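Local structure of choloylglycine hydrolase (Clostridium perfringens, 2BJF) at residues F26-I31 with Y317-T322; A184-Y189 with R228-A233; Y194-E199 with L210-G215. The protein hydrolyses the amide bond of glycine- and taurine-conjugated bile salts, releasing free bile acids, and also acts as a bile acid amine N-acyltransferase. One frame throughout, in Å; residues are numbered along the deposited sequence. Where two conformers were deposited one is given.

Interaction 2 is the buried one: two helices meet through mainly apolar side chains about 17 Å from the chain centre. Interaction 1 lies equally far out, on the opposite side of that centre, and is partly buried; strand pairing and an amide-ring contact carry it beside the bile acid pocket. Interaction 3, also partly buried, sits about 32 Å from the centre, where two loops are joined mainly by side-chain-to-backbone hydrogen bonds. Along the chain, 194-199 with 210-215 is nested inside the loop closed by interaction 2, itself nested inside that of interaction 1. Interactions 2 and 3 come within about 5 Å at their nearest atoms without touching; both adjoin the third subunit.

Interaction 1 of 3, residues F26-I31 with Y317-T322; sequences FNQSII and YKYNKT. With DXC ((3alpha,5beta,12alpha)-3,12-dihydroxycholan-24-oic acid), chain B.
Gln-28 lies over one face of the Tyr-319 ring. Its CG is 3.7 Å from the centroid of that ring and 18° off the normal, which defines a CH-pi contact. Further along the same side chain, NE2 of Gln-28 comes to 3.5 Å from CZ of Tyr-319, with the amide inclined 56° to the ring rather than laid flat on it. The Phe-26 ring is enclosed in turn: CB of Gln-28 lies toward the rim of one face, while C24 of the bound deoxycholate sits over the centre of the other, 3.5 Å above the plane. The Gln-28 chain bends at chi2 (-96°), and its OE1 accepts a bond from Phe-26 N at 2.9 Å, which leaves NE2 on the tyrosine side.

Next to these groups the backbones pair. Ile-30 N donates to Tyr-317 O at 3.0 Å and Tyr-317 N to Ile-30 O at 2.8 Å, an antiparallel hydrogen-bonded pair. Farther on, a water bridges the main chains, donating a hydrogen bond to Gln-28 O (2.8 Å) and accepting one from Tyr-319 N (2.9 Å).

Strand 315-318 thus joins 29-33 in one sheet, while Tyr-319 also touches Gln-277 and Tyr-278 of the other. This junction lies between the two sheets of the Ntn-hydrolase fold, and Phe-26 lines the enzyme's deoxycholate pocket.

Interaction 2 of 3, residues A184-Y189 with R228-A233; sequences ANLNQY and RFIRVA
Ile-230 stands against the face of Tyr-189, the two side chains crossing at about a right angle. CG2 of Ile-230 is 3.9 Å from the centroid of the Tyr-189 ring and 11° off its normal, a CH-pi contact over the ring centre. The first torsion accounts for this: at chi1 -59°, CG1 is anti to the carbonyl carbon and CG2 anti to the backbone N. CD1 of Ile-230 reaches CE2 of Tyr-189 at 3.7 Å and also comes within 3.6 Å of ND2 of Asn-185, whose side chain crosses it nearly perpendicularly too.

Leu-186 behaves differently. It slides past Ile-230 in the opposite direction, CD2 of Leu-186 lying 3.8 Å from CD1 of Ile-230 and 3.7 Å from CB of Ala-233. Its other methyl, CD1, meets the Phe-229 ring at the edge, near the ring plane, 4.0 Å from CE2. Apart from the CH-pi contact, these are van der Waals approaches, and the nearest CA atoms, those of Leu-186 and Ile-230, are 6.5 Å apart.

Phe-229 also stacks on His-182 and touches Val-172 of the six-stranded sheet, while Leu-207 of the third subunit packs on Leu-186. The arrangement is largely apolar packing between helix 179-186, with the short 3-10 turn that follows it, and helix 225-243, within a helical layer of the Ntn-hydrolase sandwich.

Interaction 3 of 3, residues Y194-E199 with L210-G215; sequences YNQVPE and LGQGTG. With TAU (2-aminoethanesulfonic acid), chain C.
Gln-196 reaches across to the 210-215 loop and spends both ends of its amide on backbone atoms there. OE1 of Gln-196 accepts from Gly-213 N at 2.9 Å and from Thr-214 N at 3.2 Å, the two donors arriving from opposite faces of the amide plane. NE2 of Gln-196 donates to Gly-211 O at 2.8 Å; this acceptor lies in the glutamine's amide plane, although NE2 stands 49° out of the carbonyl plane of Gly-211. Three such bonds fix the rotation of the group, and a water that accepts only weakly from Gln-212 NE2 also donates to OE1. The chain starts extended and bends at chi2 (73°), which turns CD toward the loop. The Gln-212 side chain crosses it obliquely, its NE2 3.5 Å from CD of Gln-196 and the amide planes 32° apart.

Thr-214 makes the second link: its OG1 donates to Val-197 O at 2.7 Å, a bond to main chain again. CA of Gly-215 packs 4.1 Å from O of Asn-195 and against CG2 of Val-197. N of Gly-215 donates at 2.9 Å to a water that bonds only weakly to Tyr-194 O.

Gln-212 N also gives a nearly straight bond to O2 of a taurine, away from the annotated sites. Asp-274 of the second subunit packs on Gln-212, and Val-190 of the third on Thr-214. Because Pro-198 and Ala-209 are also joined by a backbone bond, the contact closes the base of the hairpin formed by strands 199-202 and 205-208, an outlying part of the fold lodged among subunits of the tetramer.

Interaction 1 of 3, residues F26-I31 with Y317-T322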
loop_
_atom_site.group_PDB
_atom_site.type_symbol
_atom_site.label_atom_id
_atom_site.label_comp_id
_atom_site.label_asym_id
_atom_site.label_seq_id
_atom_site.Cartn_x
_atom_site.Cartn_y
_atom_site.Cartn_z
ATOM N N PHE A 26 -22.864 -18.764 17.396
ATOM C CA PHE A 26 -23.412 -20.042 16.935
ATOM C C PHE A 26 -23.713 -21.012 18.080
ATOM O O PHE A 26 -23.585 -22.230 17.930
ATOM C CB PHE A 26 -22.565 -20.674 15.806
ATOM C CG PHE A 26 -21.150 -21.034 16.193
ATOM C CD1 PHE A 26 -20.799 -22.360 16.431
ATOM C CD2 PHE A 26 -20.158 -20.059 16.266
ATOM C CE1 PHE A 26 -19.489 -22.708 16.762
ATOM C CE2 PHE A 26 -18.847 -20.394 16.603
ATOM C CZ PHE A 26 -18.511 -21.722 16.850
ATOM N N ASN A 27 -24.145 -20.451 19.212
ATOM C CA ASN A 27 -24.442 -21.219 20.428
ATOM C C ASN A 27 -23.325 -22.203 20.763
ATOM O O ASN A 27 -23.575 -23.368 21.090
ATOM C CB ASN A 27 -25.789 -21.943 20.307
ATOM C CG ASN A 27 -26.963 -20.988 20.190
ATOM O OD1 ASN A 27 -26.973 -19.911 20.791
ATOM N ND2 ASN A 27 -27.970 -21.386 19.421
ATOM N N GLN A 28 -22.091 -21.718 20.671
ATOM C CA GLN A 28 -20.916 -22.570 20.803
ATOM C C GLN A 28 -20.624 -22.998 22.234
ATOM O O GLN A 28 -20.896 -22.270 23.193
ATOM C CB GLN A 28 -19.675 -21.912 20.187
ATOM C CG GLN A 28 -19.292 -20.553 20.768
ATOM C CD GLN A 28 -19.819 -19.386 19.954
ATOM O OE1 GLN A 28 -20.985 -19.355 19.559
ATOM N NE2 GLN A 28 -18.954 -18.408 19.703
ATOM N N SER A 29 -20.078 -24.202 22.350
ATOM C CA SER A 29 -19.491 -24.697 23.583
ATOM C C SER A 29 -18.297 -25.554 23.188
ATOM O O SER A 29 -18.137 -25.900 22.013
ATOM C CB SER A 29 -20.508 -25.518 24.382
ATOM O OG SER A 29 -20.898 -26.682 23.675
ATOM N N ILE A 30 -17.450 -25.875 24.157
ATOM C CA ILE A 30 -16.354 -26.798 23.916
ATOM C C ILE A 30 -16.895 -28.207 24.153
ATOM O O ILE A 30 -17.353 -28.533 25.252
ATOM C CB ILE A 30 -15.114 -26.497 24.795
ATOM C CG1 ILE A 30 -14.599 -25.071 24.552
ATOM C CG2 ILE A 30 -13.998 -27.488 24.497
ATOM C CD1 ILE A 30 -15.308 -23.990 25.361
ATOM N N ILE A 31 -16.856 -29.022 23.102
ATOM C CA ILE A 31 -17.504 -30.334 23.095
ATOM C C ILE A 31 -16.485 -31.468 23.139
ATOM O O ILE A 31 -15.554 -31.512 22.330
ATOM C CB ILE A 31 -18.416 -30.502 21.847
ATOM C CG1 ILE A 31 -19.474 -29.394 21.794
ATOM C CG2 ILE A 31 -19.076 -31.884 21.822
ATOM C CD1 ILE A 31 -20.222 -29.317 20.474
ATOM N N TYR A 317 -18.394 -28.007 27.830
ATOM C CA TYR A 317 -17.915 -26.970 28.739
ATOM C C TYR A 317 -18.337 -25.591 28.236
ATOM O O TYR A 317 -18.290 -25.318 27.033
ATOM C CB TYR A 317 -16.395 -27.056 28.912
ATOM C CG TYR A 317 -15.953 -28.188 29.820
ATOM C CD1 TYR A 317 -15.952 -28.032 31.206
ATOM C CD2 TYR A 317 -15.541 -29.412 29.295
ATOM C CE1 TYR A 317 -15.554 -29.068 32.050
ATOM C CE2 TYR A 317 -15.138 -30.454 30.128
ATOM C CZ TYR A 317 -15.147 -30.274 31.504
ATOM O OH TYR A 317 -14.754 -31.298 32.335
ATOM N N LYS A 318 -18.747 -24.731 29.167
ATOM C CA LYS A 318 -19.327 -23.427 28.841
ATOM C C LYS A 318 -18.325 -22.444 28.231
ATOM O O LYS A 318 -17.229 -22.243 28.757
ATOM C CB LYS A 318 -19.991 -22.810 30.081
ATOM C CG LYS A 318 -20.878 -21.606 29.783
ATOM C CD LYS A 318 -21.442 -20.993 31.054
ATOM C CE LYS A 318 -22.187 -19.700 30.752
ATOM N NZ LYS A 318 -22.737 -19.062 31.982
ATOM N N TYR A 319 -18.734 -21.845 27.115
ATOM C CA TYR A 319 -17.983 -20.808 26.412
ATOM C C TYR A 319 -17.824 -19.580 27.315
ATOM O O TYR A 319 -18.813 -18.976 27.730
ATOM C CB TYR A 319 -18.740 -20.453 25.131
ATOM C CG TYR A 319 -18.088 -19.454 24.200
ATOM C CD1 TYR A 319 -17.023 -19.824 23.379
ATOM C CD2 TYR A 319 -18.573 -18.151 24.104
ATOM C CE1 TYR A 319 -16.440 -18.910 22.500
ATOM C CE2 TYR A 319 -17.998 -17.230 23.231
ATOM C CZ TYR A 319 -16.935 -17.619 22.432
ATOM O OH TYR A 319 -16.365 -16.710 21.569
ATOM N N ASN A 320 -16.576 -19.231 27.621
ATOM C CA ASN A 320 -16.277 -18.183 28.599
ATOM C C ASN A 320 -16.197 -16.785 27.988
ATOM O O ASN A 320 -15.195 -16.427 27.369
ATOM C CB ASN A 320 -14.979 -18.517 29.352
ATOM C CG ASN A 320 -14.767 -17.646 30.584
ATOM O OD1 ASN A 320 -15.090 -16.457 30.592
ATOM N ND2 ASN A 320 -14.206 -18.239 31.632
ATOM N N LYS A 321 -17.251 -15.996 28.181
ATOM C CA LYS A 321 -17.278 -14.613 27.696
ATOM C C LYS A 321 -17.464 -13.598 28.832
ATOM O O LYS A 321 -18.091 -12.548 28.657
ATOM C CB LYS A 321 -18.327 -14.435 26.584
ATOM C CG LYS A 321 -19.741 -14.898 26.931
ATOM C CD LYS A 321 -20.663 -14.847 25.712
ATOM C CE LYS A 321 -21.041 -13.415 25.344
ATOM N NZ LYS A 321 -21.796 -13.350 24.062
ATOM N N THR A 322 -16.902 -13.922 29.993
ATOM C CA THR A 322 -16.920 -13.024 31.144
ATOM C C THR A 322 -15.481 -12.681 31.509
ATOM O O THR A 322 -14.713 -13.555 31.916
ATOM C CB THR A 322 -17.648 -13.664 32.348
ATOM O OG1 THR A 322 -18.949 -14.104 31.942
ATOM C CG2 THR A 322 -17.796 -12.663 33.491
HETATM C C1 DXC B . -26.798 -22.940 9.574
HETATM C C2 DXC B . -25.944 -24.144 9.176
HETATM C C3 DXC B . -25.752 -25.160 10.315
HETATM C C4 DXC B . -25.264 -24.535 11.635
HETATM C C5 DXC B . -26.134 -23.324 11.979
HETATM C C6 DXC B . -26.258 -22.300 10.849
HETATM C C7 DXC B . -24.851 -26.304 9.827
HETATM C C8 DXC B . -23.367 -25.938 9.754
HETATM C C9 DXC B . -22.837 -25.227 11.001
HETATM C C10 DXC B . -23.780 -24.107 11.490
HETATM C C11 DXC B . -21.481 -24.569 10.721
HETATM C C12 DXC B . -20.842 -23.875 11.926
HETATM C C13 DXC B . -21.794 -22.796 12.466
HETATM C C14 DXC B . -23.202 -23.362 12.712
HETATM C C15 DXC B . -20.370 -25.388 10.061
HETATM C C16 DXC B . -19.113 -24.561 10.356
HETATM C C17 DXC B . -19.550 -23.387 11.250
HETATM C C18 DXC B . -25.421 -25.538 12.777
HETATM C C19 DXC B . -18.386 -22.825 12.096
HETATM O O1 DXC B . -21.867 -21.669 11.579
HETATM O O2 DXC B . -26.780 -21.974 8.516
HETATM C C20 DXC B . -20.526 -24.871 13.058
HETATM C C21 DXC B . -17.296 -22.206 11.211
HETATM C C22 DXC B . -17.808 -21.040 10.358
HETATM C C23 DXC B . -16.701 -20.098 9.940
HETATM O O3 DXC B . -15.558 -20.229 10.425
HETATM O O4 DXC B . -16.985 -19.207 9.111
HETATM C C24 DXC B . -18.800 -21.819 13.173
HETATM O O HOH W 1 -21.361 -22.477 25.967
#

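Interaction 2 of 3, residues A184-Y189 with R228-A233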
loop_
_atom_site.group_PDB
_atom_site.type_symbol
_atom_site.label_atom_id
_atom_site.label_comp_id
_atom_site.label_asym_id
_atom_site.label_seq_id
_atom_site.Cartn_x
_atom_site.Cartn_y
_atom_site.Cartn_z
ATOM N N ALA A 184 0.680 -17.982 -4.428
ATOM C CA ALA A 184 1.235 -17.164 -5.505
ATOM C C ALA A 184 1.324 -15.688 -5.106
ATOM O O ALA A 184 2.256 -14.987 -5.510
ATOM C CB ALA A 184 0.424 -17.331 -6.785
ATOM N N ASN A 185 0.359 -15.226 -4.310
ATOM C CA ASN A 185 0.340 -13.841 -3.829
ATOM C C ASN A 185 1.516 -13.520 -2.904
ATOM O O ASN A 185 1.976 -12.379 -2.856
ATOM C CB ASN A 185 -0.996 -13.517 -3.144
ATOM C CG ASN A 185 -1.231 -12.015 -2.984
ATOM O OD1 ASN A 185 -0.904 -11.218 -3.868
ATOM N ND2 ASN A 185 -1.819 -11.629 -1.857
ATOM N N LEU A 186 2.004 -14.529 -2.183
ATOM C CA LEU A 186 3.174 -14.368 -1.311
ATOM C C LEU A 186 4.401 -13.880 -2.077
ATOM O O LEU A 186 5.205 -13.115 -1.545
ATOM C CB LEU A 186 3.509 -15.677 -0.594
ATOM C CG LEU A 186 2.545 -16.210 0.466
ATOM C CD1 LEU A 186 2.909 -17.643 0.801
ATOM C CD2 LEU A 186 2.561 -15.348 1.717
ATOM N N ASN A 187 4.527 -14.323 -3.327
ATOM C CA ASN A 187 5.642 -13.945 -4.203
ATOM C C ASN A 187 5.775 -12.441 -4.465
ATOM O O ASN A 187 6.855 -11.960 -4.816
ATOM C CB ASN A 187 5.544 -14.689 -5.534
ATOM C CG ASN A 187 5.761 -16.185 -5.392
ATOM O OD1 ASN A 187 6.494 -16.641 -4.512
ATOM N ND2 ASN A 187 5.132 -16.957 -6.270
ATOM N N GLN A 188 4.677 -11.705 -4.303
ATOM C CA GLN A 188 4.690 -10.254 -4.496
ATOM C C GLN A 188 5.417 -9.525 -3.369
ATOM O O GLN A 188 5.771 -8.351 -3.509
ATOM C CB GLN A 188 3.267 -9.706 -4.642
ATOM C CG GLN A 188 2.602 -10.025 -5.976
ATOM C CD GLN A 188 3.401 -9.536 -7.177
ATOM O OE1 GLN A 188 3.858 -10.334 -7.998
ATOM N NE2 GLN A 188 3.578 -8.222 -7.278
ATOM N N TYR A 189 5.645 -10.229 -2.262
ATOM C CA TYR A 189 6.239 -9.628 -1.065
ATOM C C TYR A 189 7.649 -10.129 -0.735
ATOM O O TYR A 189 8.098 -10.029 0.410
ATOM C CB TYR A 189 5.288 -9.819 0.124
ATOM C CG TYR A 189 3.937 -9.187 -0.114
ATOM C CD1 TYR A 189 3.715 -7.840 0.178
ATOM C CD2 TYR A 189 2.888 -9.924 -0.662
ATOM C CE1 TYR A 189 2.480 -7.250 -0.058
ATOM C CE2 TYR A 189 1.649 -9.343 -0.900
ATOM C CZ TYR A 189 1.452 -8.008 -0.595
ATOM O OH TYR A 189 0.226 -7.432 -0.830
ATOM N N ARG A 228 -4.737 -10.544 5.425
ATOM C CA ARG A 228 -4.481 -11.294 6.653
ATOM C C ARG A 228 -3.560 -12.488 6.411
ATOM O O ARG A 228 -2.692 -12.776 7.235
ATOM C CB ARG A 228 -5.792 -11.722 7.321
ATOM C CG ARG A 228 -6.571 -10.555 7.912
ATOM C CD ARG A 228 -7.784 -11.009 8.713
ATOM N NE ARG A 228 -8.912 -11.409 7.870
ATOM C CZ ARG A 228 -9.213 -12.665 7.550
ATOM N NH1 ARG A 228 -8.461 -13.670 7.986
ATOM N NH2 ARG A 228 -10.267 -12.919 6.785
ATOM N N PHE A 229 -3.739 -13.160 5.272
ATOM C CA PHE A 229 -2.879 -14.285 4.884
ATOM C C PHE A 229 -1.419 -13.840 4.798
ATOM O O PHE A 229 -0.535 -14.492 5.353
ATOM C CB PHE A 229 -3.343 -14.888 3.550
ATOM C CG PHE A 229 -2.701 -16.212 3.212
ATOM C CD1 PHE A 229 -3.403 -17.402 3.378
ATOM C CD2 PHE A 229 -1.404 -16.269 2.700
ATOM C CE1 PHE A 229 -2.819 -18.630 3.060
ATOM C CE2 PHE A 229 -0.811 -17.489 2.379
ATOM C CZ PHE A 229 -1.521 -18.673 2.558
ATOM N N ILE A 230 -1.179 -12.723 4.113
ATOM C CA ILE A 230 0.174 -12.182 3.974
ATOM C C ILE A 230 0.787 -11.883 5.342
ATOM O O ILE A 230 1.908 -12.305 5.625
ATOM C CB ILE A 230 0.208 -10.917 3.065
ATOM C CG1 ILE A 230 -0.322 -11.232 1.654
ATOM C CG2 ILE A 230 1.616 -10.302 3.022
ATOM C CD1 ILE A 230 0.415 -12.348 0.905
ATOM N N ARG A 231 0.040 -11.180 6.192
ATOM C CA ARG A 231 0.547 -10.793 7.508
ATOM C C ARG A 231 0.912 -11.994 8.380
ATOM O O ARG A 231 2.024 -12.061 8.899
ATOM C CB ARG A 231 -0.428 -9.861 8.237
ATOM C CG ARG A 231 -0.545 -8.481 7.602
ATOM C CD ARG A 231 -0.773 -7.379 8.642
ATOM N NE ARG A 231 -1.988 -7.567 9.440
ATOM C CZ ARG A 231 -3.223 -7.279 9.032
ATOM N NH1 ARG A 231 -3.444 -6.797 7.812
ATOM N NH2 ARG A 231 -4.249 -7.480 9.848
ATOM N N VAL A 232 -0.008 -12.948 8.515
ATOM C CA VAL A 232 0.239 -14.122 9.360
ATOM C C VAL A 232 1.387 -14.989 8.816
ATOM O O VAL A 232 2.184 -15.522 9.588
ATOM C CB VAL A 232 -1.064 -14.937 9.647
ATOM C CG1 VAL A 232 -1.617 -15.599 8.390
ATOM C CG2 VAL A 232 -0.838 -15.960 10.750
ATOM N N ALA A 233 1.486 -15.095 7.492
ATOM C CA ALA A 233 2.554 -15.877 6.865
ATOM C C ALA A 233 3.939 -15.331 7.214
ATOM O O ALA A 233 4.839 -16.092 7.577
ATOM C CB ALA A 233 2.364 -15.930 5.358
#

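Interaction 3 of 3, residues Y194-E199 with L210-G215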
loop_
_atom_site.group_PDB
_atom_site.type_symbol
_atom_site.label_atom_id
_atom_site.label_comp_id
_atom_site.label_asym_id
_atom_site.label_seq_id
_atom_site.Cartn_x
_atom_site.Cartn_y
_atom_site.Cartn_z
ATOM N N TYR A 194 12.636 -8.081 7.763
ATOM C CA TYR A 194 12.359 -7.986 9.197
ATOM C C TYR A 194 13.375 -7.084 9.885
ATOM O O TYR A 194 13.085 -6.477 10.919
ATOM C CB TYR A 194 12.354 -9.370 9.853
ATOM C CG TYR A 194 11.525 -10.402 9.123
ATOM C CD1 TYR A 194 10.199 -10.139 8.771
ATOM C CD2 TYR A 194 12.064 -11.643 8.787
ATOM C CE1 TYR A 194 9.434 -11.082 8.097
ATOM C CE2 TYR A 194 11.307 -12.597 8.111
ATOM C CZ TYR A 194 9.993 -12.308 7.773
ATOM O OH TYR A 194 9.233 -13.241 7.111
ATOM N N ASN A 195 14.567 -7.004 9.298
ATOM C CA ASN A 195 15.647 -6.184 9.830
ATOM C C ASN A 195 15.455 -4.713 9.498
ATOM O O ASN A 195 15.116 -4.361 8.367
ATOM C CB ASN A 195 16.999 -6.670 9.303
ATOM C CG ASN A 195 17.354 -8.062 9.797
ATOM O OD1 ASN A 195 16.854 -8.518 10.827
ATOM N ND2 ASN A 195 18.226 -8.745 9.061
ATOM N N GLN A 196 15.675 -3.863 10.497
ATOM C CA GLN A 196 15.549 -2.416 10.346
ATOM C C GLN A 196 16.421 -1.879 9.211
ATOM O O GLN A 196 17.585 -2.265 9.075
ATOM C CB GLN A 196 15.906 -1.719 11.666
ATOM C CG GLN A 196 15.858 -0.187 11.638
ATOM C CD GLN A 196 14.445 0.379 11.607
ATOM O OE1 GLN A 196 13.478 -0.323 11.310
ATOM N NE2 GLN A 196 14.326 1.667 11.913
ATOM N N VAL A 197 15.834 -1.010 8.391
ATOM C CA VAL A 197 16.582 -0.245 7.398
ATOM C C VAL A 197 16.746 1.172 7.962
ATOM O O VAL A 197 15.801 1.964 7.939
ATOM C CB VAL A 197 15.876 -0.224 6.016
ATOM C CG1 VAL A 197 16.733 0.501 4.982
ATOM C CG2 VAL A 197 15.576 -1.640 5.544
ATOM N N PRO A 198 17.941 1.482 8.505
ATOM C CA PRO A 198 18.150 2.725 9.253
ATOM C C PRO A 198 18.278 3.989 8.400
ATOM O O PRO A 198 17.973 5.084 8.882
ATOM C CB PRO A 198 19.457 2.460 10.005
ATOM C CG PRO A 198 20.195 1.503 9.145
ATOM C CD PRO A 198 19.163 0.655 8.455
ATOM N N GLU A 199 18.736 3.842 7.158
ATOM C CA GLU A 199 18.971 4.998 6.294
ATOM C C GLU A 199 18.872 4.692 4.803
ATOM O O GLU A 199 18.920 3.532 4.386
ATOM C CB GLU A 199 20.325 5.655 6.612
ATOM C CG GLU A 199 21.542 4.753 6.421
ATOM C CD GLU A 199 22.861 5.466 6.683
ATOM O OE1 GLU A 199 22.853 6.552 7.304
ATOM O OE2 GLU A 199 23.912 4.937 6.265
ATOM N N LEU A 210 12.560 6.869 10.893
ATOM C CA LEU A 210 11.971 7.665 11.969
ATOM C C LEU A 210 11.502 6.810 13.139
ATOM O O LEU A 210 11.205 7.326 14.215
ATOM C CB LEU A 210 10.840 8.554 11.439
ATOM C CG LEU A 210 11.225 9.559 10.343
ATOM C CD1 LEU A 210 10.050 10.434 9.985
ATOM C CD2 LEU A 210 12.420 10.423 10.732
ATOM N N GLY A 211 11.451 5.500 12.916
ATOM C CA GLY A 211 11.113 4.535 13.952
ATOM C C GLY A 211 11.405 3.124 13.482
ATOM O O GLY A 211 11.799 2.915 12.331
ATOM N N GLN A 212 11.210 2.156 14.372
ATOM C CA GLN A 212 11.422 0.753 14.032
ATOM C C GLN A 212 10.351 0.238 13.077
ATOM O O GLN A 212 9.186 0.636 13.168
ATOM C CB GLN A 212 11.452 -0.114 15.296
ATOM C CG GLN A 212 12.677 0.090 16.186
ATOM C CD GLN A 212 13.998 -0.209 15.483
ATOM O OE1 GLN A 212 14.979 0.507 15.670
ATOM N NE2 GLN A 212 14.029 -1.267 14.680
ATOM N N GLY A 213 10.758 -0.634 12.158
ATOM C CA GLY A 213 9.827 -1.326 11.268
ATOM C C GLY A 213 9.862 -0.933 9.801
ATOM O O GLY A 213 8.969 -1.301 9.038
ATOM N N THR A 214 10.896 -0.201 9.393
ATOM C CA THR A 214 10.971 0.322 8.023
ATOM C C THR A 214 11.121 -0.754 6.947
ATOM O O THR A 214 10.792 -0.521 5.781
ATOM C CB THR A 214 12.099 1.359 7.866
ATOM O OG1 THR A 214 13.343 0.787 8.285
ATOM C CG2 THR A 214 11.799 2.608 8.690
ATOM N N GLY A 215 11.602 -1.930 7.340
ATOM C CA GLY A 215 11.795 -3.035 6.402
ATOM C C GLY A 215 10.506 -3.661 5.894
ATOM O O GLY A 215 10.487 -4.256 4.814
HETATM C C1 TAU C . 13.139 3.959 16.753
HETATM C C2 TAU C . 12.468 3.384 17.655
HETATM N N1 TAU C . 14.020 4.401 15.999
HETATM S S TAU C . 10.932 3.662 17.822
HETATM O O1 TAU C . 10.644 5.096 17.577
HETATM O O2 TAU C . 10.163 2.832 16.868
HETATM O O3 TAU C . 10.535 3.318 19.206
HETATM O O HOH W 2 11.936 -3.468 9.722
HETATM O O HOH W 3 12.807 -3.189 12.504
#